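Side-chain contacts in T cell receptor mu chain (Monodelphis domestica, PDB 7L15), which pairs with a gamma chain to form the marsupial gamma mu T cell receptor and probably takes part in antigen recognition: residues V109-G112 and D113-K117; D71-E74 and G75-S79. All coordinates share one frame; numbering follows the deposited sequence.

Interaction 1: residues V109-G112 and D113-K117; sequences VGNG and DDTDK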
loop_
_atom_site.group_PDB
_atom_site.type_symbol
_atom_site.label_atom_id
_atom_site.label_comp_id
_atom_site.label_asym_id
_atom_site.label_seq_id
_atom_site.Cartn_x
_atom_site.Cartn_y
_atom_site.Cartn_z
ATOM N N VAL A 109 -9.264 -3.249 -24.469
ATOM C CA VAL A 109 -9.636 -4.315 -25.398
ATOM C C VAL A 109 -11.102 -4.668 -25.175
ATOM O O VAL A 109 -11.532 -4.837 -24.031
ATOM C CB VAL A 109 -8.747 -5.561 -25.203
ATOM C CG1 VAL A 109 -9.310 -6.759 -25.937
ATOM C CG2 VAL A 109 -7.313 -5.272 -25.657
ATOM N N GLY A 110 -11.870 -4.773 -26.252
ATOM C CA GLY A 110 -13.235 -5.263 -26.148
ATOM C C GLY A 110 -14.117 -4.665 -27.231
ATOM O O GLY A 110 -13.630 -4.162 -28.237
ATOM N N ASN A 111 -15.431 -4.724 -26.986
ATOM C CA ASN A 111 -16.396 -4.276 -27.987
ATOM C C ASN A 111 -16.355 -2.767 -28.180
ATOM O O ASN A 111 -16.619 -2.284 -29.284
ATOM C CB ASN A 111 -17.808 -4.719 -27.605
ATOM C CG ASN A 111 -17.914 -6.216 -27.462
ATOM O OD1 ASN A 111 -17.327 -6.960 -28.247
ATOM N ND2 ASN A 111 -18.647 -6.671 -26.448
ATOM N N GLY A 112 -16.027 -2.012 -27.132
ATOM C CA GLY A 112 -16.010 -0.569 -27.241
ATOM C C GLY A 112 -16.724 0.100 -26.085
ATOM O O GLY A 112 -16.569 1.304 -25.860
ATOM N N ASP A 113 -17.497 -0.677 -25.330
ATOM C CA ASP A 113 -18.352 -0.152 -24.283
ATOM C C ASP A 113 -17.780 -0.478 -22.905
ATOM O O ASP A 113 -16.609 -0.851 -22.776
ATOM C CB ASP A 113 -19.757 -0.714 -24.471
ATOM C CG ASP A 113 -19.755 -2.208 -24.690
ATOM O OD1 ASP A 113 -18.747 -2.859 -24.356
ATOM O OD2 ASP A 113 -20.762 -2.734 -25.210
ATOM N N ASP A 114 -18.620 -0.356 -21.878
ATOM C CA ASP A 114 -18.226 -0.549 -20.492
ATOM C C ASP A 114 -17.917 -1.998 -20.150
ATOM O O ASP A 114 -17.578 -2.284 -18.992
ATOM C CB ASP A 114 -19.322 -0.027 -19.567
ATOM C CG ASP A 114 -19.202 1.462 -19.300
ATOM O OD1 ASP A 114 -18.412 2.155 -19.989
ATOM O OD2 ASP A 114 -19.894 1.937 -18.378
ATOM N N THR A 115 -18.027 -2.917 -21.104
ATOM C CA THR A 115 -17.575 -4.281 -20.887
ATOM C C THR A 115 -16.118 -4.481 -21.277
ATOM O O THR A 115 -15.601 -5.589 -21.112
ATOM C CB THR A 115 -18.436 -5.263 -21.679
ATOM O OG1 THR A 115 -18.379 -4.907 -23.064
ATOM C CG2 THR A 115 -19.882 -5.226 -21.189
ATOM N N ASP A 116 -15.468 -3.452 -21.823
ATOM C CA ASP A 116 -14.068 -3.553 -22.213
ATOM C C ASP A 116 -13.198 -3.877 -21.005
ATOM O O ASP A 116 -13.517 -3.533 -19.863
ATOM C CB ASP A 116 -13.590 -2.244 -22.864
ATOM C CG ASP A 116 -14.129 -2.055 -24.283
ATOM O OD1 ASP A 116 -14.886 -2.931 -24.749
ATOM O OD2 ASP A 116 -13.790 -1.044 -24.940
ATOM N N LYS A 117 -12.091 -4.556 -21.261
ATOM C CA LYS A 117 -11.097 -4.814 -20.230
ATOM C C LYS A 117 -9.797 -4.083 -20.538
ATOM O O LYS A 117 -9.534 -3.649 -21.665
ATOM C CB LYS A 117 -10.803 -6.309 -20.082
ATOM C CG LYS A 117 -10.310 -6.939 -21.370
ATOM C CD LYS A 117 -10.007 -8.442 -21.243
ATOM C CE LYS A 117 -9.373 -8.943 -22.552
ATOM N NZ LYS A 117 -8.766 -10.306 -22.477
HETATM O O HOH W 1 -16.474 -5.969 -24.168
#
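The flat carboxylate of D116 takes the backbone N-H of G112 on the syn lone pair of OD1. The G112 N to D116 OD1 bond is 2.8 Å and fairly straight, with an N-H...O angle of 162°. The loop is the CDR3-type hairpin of an immunoglobulin V domain, joining strand 101-109 to strand 117-120. CG of D116 stands anti to its own carbonyl carbon (chi1 -74°), which turns the carboxylate toward the backbone N-H of G112. OD1 also lies close to N111 N, but at a poor angle for a bond. The second oxygen, OD2, is in a salt bridge with R108, so this buried group holds the tip and the end of the strand together. R108 also bonds D113 O. A type I turn runs from D113 to D116, closed by D116 N to D113 O at 3.0 Å. G110 carries no side chain, and its C lies 3.1 Å from D116 OD1. The gamma chain covers the far arm of the loop: its W100 bonds D116 O and its R48 bonds T115 O. At the base, V109 and K117 form an antiparallel hydrogen-bonded pair. Their side chains lie alongside each other, pointing the same way, with V109 CG1 4.0 Å from K117 CE.

Interaction 2: residues D71-E74 and G75-S79; sequences DATE and GRITS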
loop_
_atom_site.group_PDB
_atom_site.type_symbol
_atom_site.label_atom_id
_atom_site.label_comp_id
_atom_site.label_asym_id
_atom_site.label_seq_id
_atom_site.Cartn_x
_atom_site.Cartn_y
_atom_site.Cartn_z
ATOM N N ASP A 71 -4.496 12.437 -22.494
ATOM C CA ASP A 71 -4.911 13.107 -21.272
ATOM C C ASP A 71 -4.027 12.609 -20.132
ATOM O O ASP A 71 -3.304 11.619 -20.262
ATOM C CB ASP A 71 -6.403 12.865 -20.983
ATOM C CG ASP A 71 -7.021 13.963 -20.128
ATOM O OD1 ASP A 71 -6.318 14.954 -19.826
ATOM O OD2 ASP A 71 -8.208 13.834 -19.757
ATOM N N ALA A 72 -4.059 13.319 -19.015
ATOM C CA ALA A 72 -3.292 12.858 -17.867
ATOM C C ALA A 72 -3.941 13.375 -16.597
ATOM O O ALA A 72 -4.787 14.273 -16.611
ATOM C CB ALA A 72 -1.821 13.291 -17.936
ATOM N N THR A 73 -3.518 12.783 -15.494
ATOM C CA THR A 73 -4.072 13.078 -14.189
ATOM C C THR A 73 -3.461 14.349 -13.593
ATOM O O THR A 73 -4.122 15.031 -12.809
ATOM C CB THR A 73 -3.859 11.830 -13.310
ATOM O OG1 THR A 73 -4.809 11.798 -12.239
ATOM C CG2 THR A 73 -2.461 11.791 -12.767
ATOM N N GLU A 74 -2.227 14.702 -13.974
ATOM C CA GLU A 74 -1.530 15.875 -13.451
ATOM C C GLU A 74 -0.679 16.501 -14.550
ATOM O O GLU A 74 -0.245 15.824 -15.482
ATOM C CB GLU A 74 -0.594 15.529 -12.280
ATOM C CG GLU A 74 -1.183 14.810 -11.086
ATOM C CD GLU A 74 -0.099 14.488 -10.051
ATOM O OE1 GLU A 74 0.817 15.319 -9.880
ATOM O OE2 GLU A 74 -0.141 13.407 -9.426
ATOM N N GLY A 75 -0.372 17.791 -14.390
ATOM C CA GLY A 75 0.469 18.471 -15.368
ATOM C C GLY A 75 1.849 17.853 -15.540
ATOM O O GLY A 75 2.380 17.800 -16.653
ATOM N N ARG A 76 2.458 17.395 -14.446
ATOM C CA ARG A 76 3.812 16.848 -14.507
ATOM C C ARG A 76 3.881 15.461 -15.181
ATOM O O ARG A 76 4.993 14.962 -15.410
ATOM C CB ARG A 76 4.414 16.796 -13.098
ATOM C CG ARG A 76 3.715 15.827 -12.146
ATOM C CD ARG A 76 4.128 15.994 -10.665
ATOM N NE ARG A 76 3.455 14.942 -9.901
ATOM C CZ ARG A 76 4.021 13.814 -9.477
ATOM N NH1 ARG A 76 5.314 13.578 -9.683
ATOM N NH2 ARG A 76 3.282 12.920 -8.831
ATOM N N ILE A 77 2.743 14.862 -15.547
ATOM C CA ILE A 77 2.657 13.518 -16.127
ATOM C C ILE A 77 2.254 13.621 -17.596
ATOM O O ILE A 77 1.267 14.291 -17.924
ATOM C CB ILE A 77 1.629 12.666 -15.369
ATOM C CG1 ILE A 77 2.021 12.539 -13.889
ATOM C CG2 ILE A 77 1.412 11.292 -16.074
ATOM C CD1 ILE A 77 1.141 11.610 -13.087
ATOM N N THR A 78 2.997 12.954 -18.482
ATOM C CA THR A 78 2.636 12.936 -19.901
ATOM C C THR A 78 3.018 11.591 -20.515
ATOM O O THR A 78 3.816 10.830 -19.966
ATOM C CB THR A 78 3.301 14.072 -20.710
ATOM O OG1 THR A 78 4.714 14.026 -20.523
ATOM C CG2 THR A 78 2.798 15.468 -20.288
ATOM N N SER A 79 2.436 11.307 -21.673
ATOM C CA SER A 79 2.782 10.116 -22.425
ATOM C C SER A 79 2.913 10.485 -23.898
ATOM O O SER A 79 2.445 11.532 -24.336
ATOM C CB SER A 79 1.747 9.010 -22.220
ATOM O OG SER A 79 0.454 9.503 -22.495
#
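R76 NE donates to E74 OE1 at 2.7 Å, the shortest polar bond between these residues and part of a salt bridge. The acceptor sits at the edge of the guanidinium, near its plane. The donor instead comes from above the carboxylate, 37° out of its plane. The two flat groups are turned 46° apart. Both side chains lie alongside each other, and the E74 chain is extended beyond CG, which carries OE1 to NE of R76. NH2 of R76 forms a second salt bridge with D99, matching the Arg-Asp pair familiar from immunoglobulin V domains, and NH1 bonds the carbonyl of E93. The turn leads from strand 70-72, paired with strand 60-65, to strand 77-82, paired with strand 87-92; in V-domain terms these are C'' and D. It is a type I turn from E74 to I77. I77 N bonds E74 O at 3.1 Å and closes the turn. I77 is buried and touches L90 and I92. Its CG2 packs against A72 CB at 4.2 Å. Its CG1 is anti to its carbonyl carbon (chi1 -60°), and CD1 at the end of that branch meets T73 CG2 at 3.6 Å.

Both interactions are surface turns of the same V domain, with centres about 24 Å apart and nearest atoms about 16 Å apart. They share no strand. Each has a type I turn and one buried residue among those that touch. In interaction 1 that residue is an acid, and one of its oxygens takes a backbone N-H and the other an arginine. In interaction 2 it is an isoleucine, and the charges lie at the surface. Interaction 1 joins two neighbouring strands that are paired directly. Interaction 2 joins strands with different pairing partners. The gamma chain bonds the loop of 109-117, but reaches 71-79 through the packing of D71 alone.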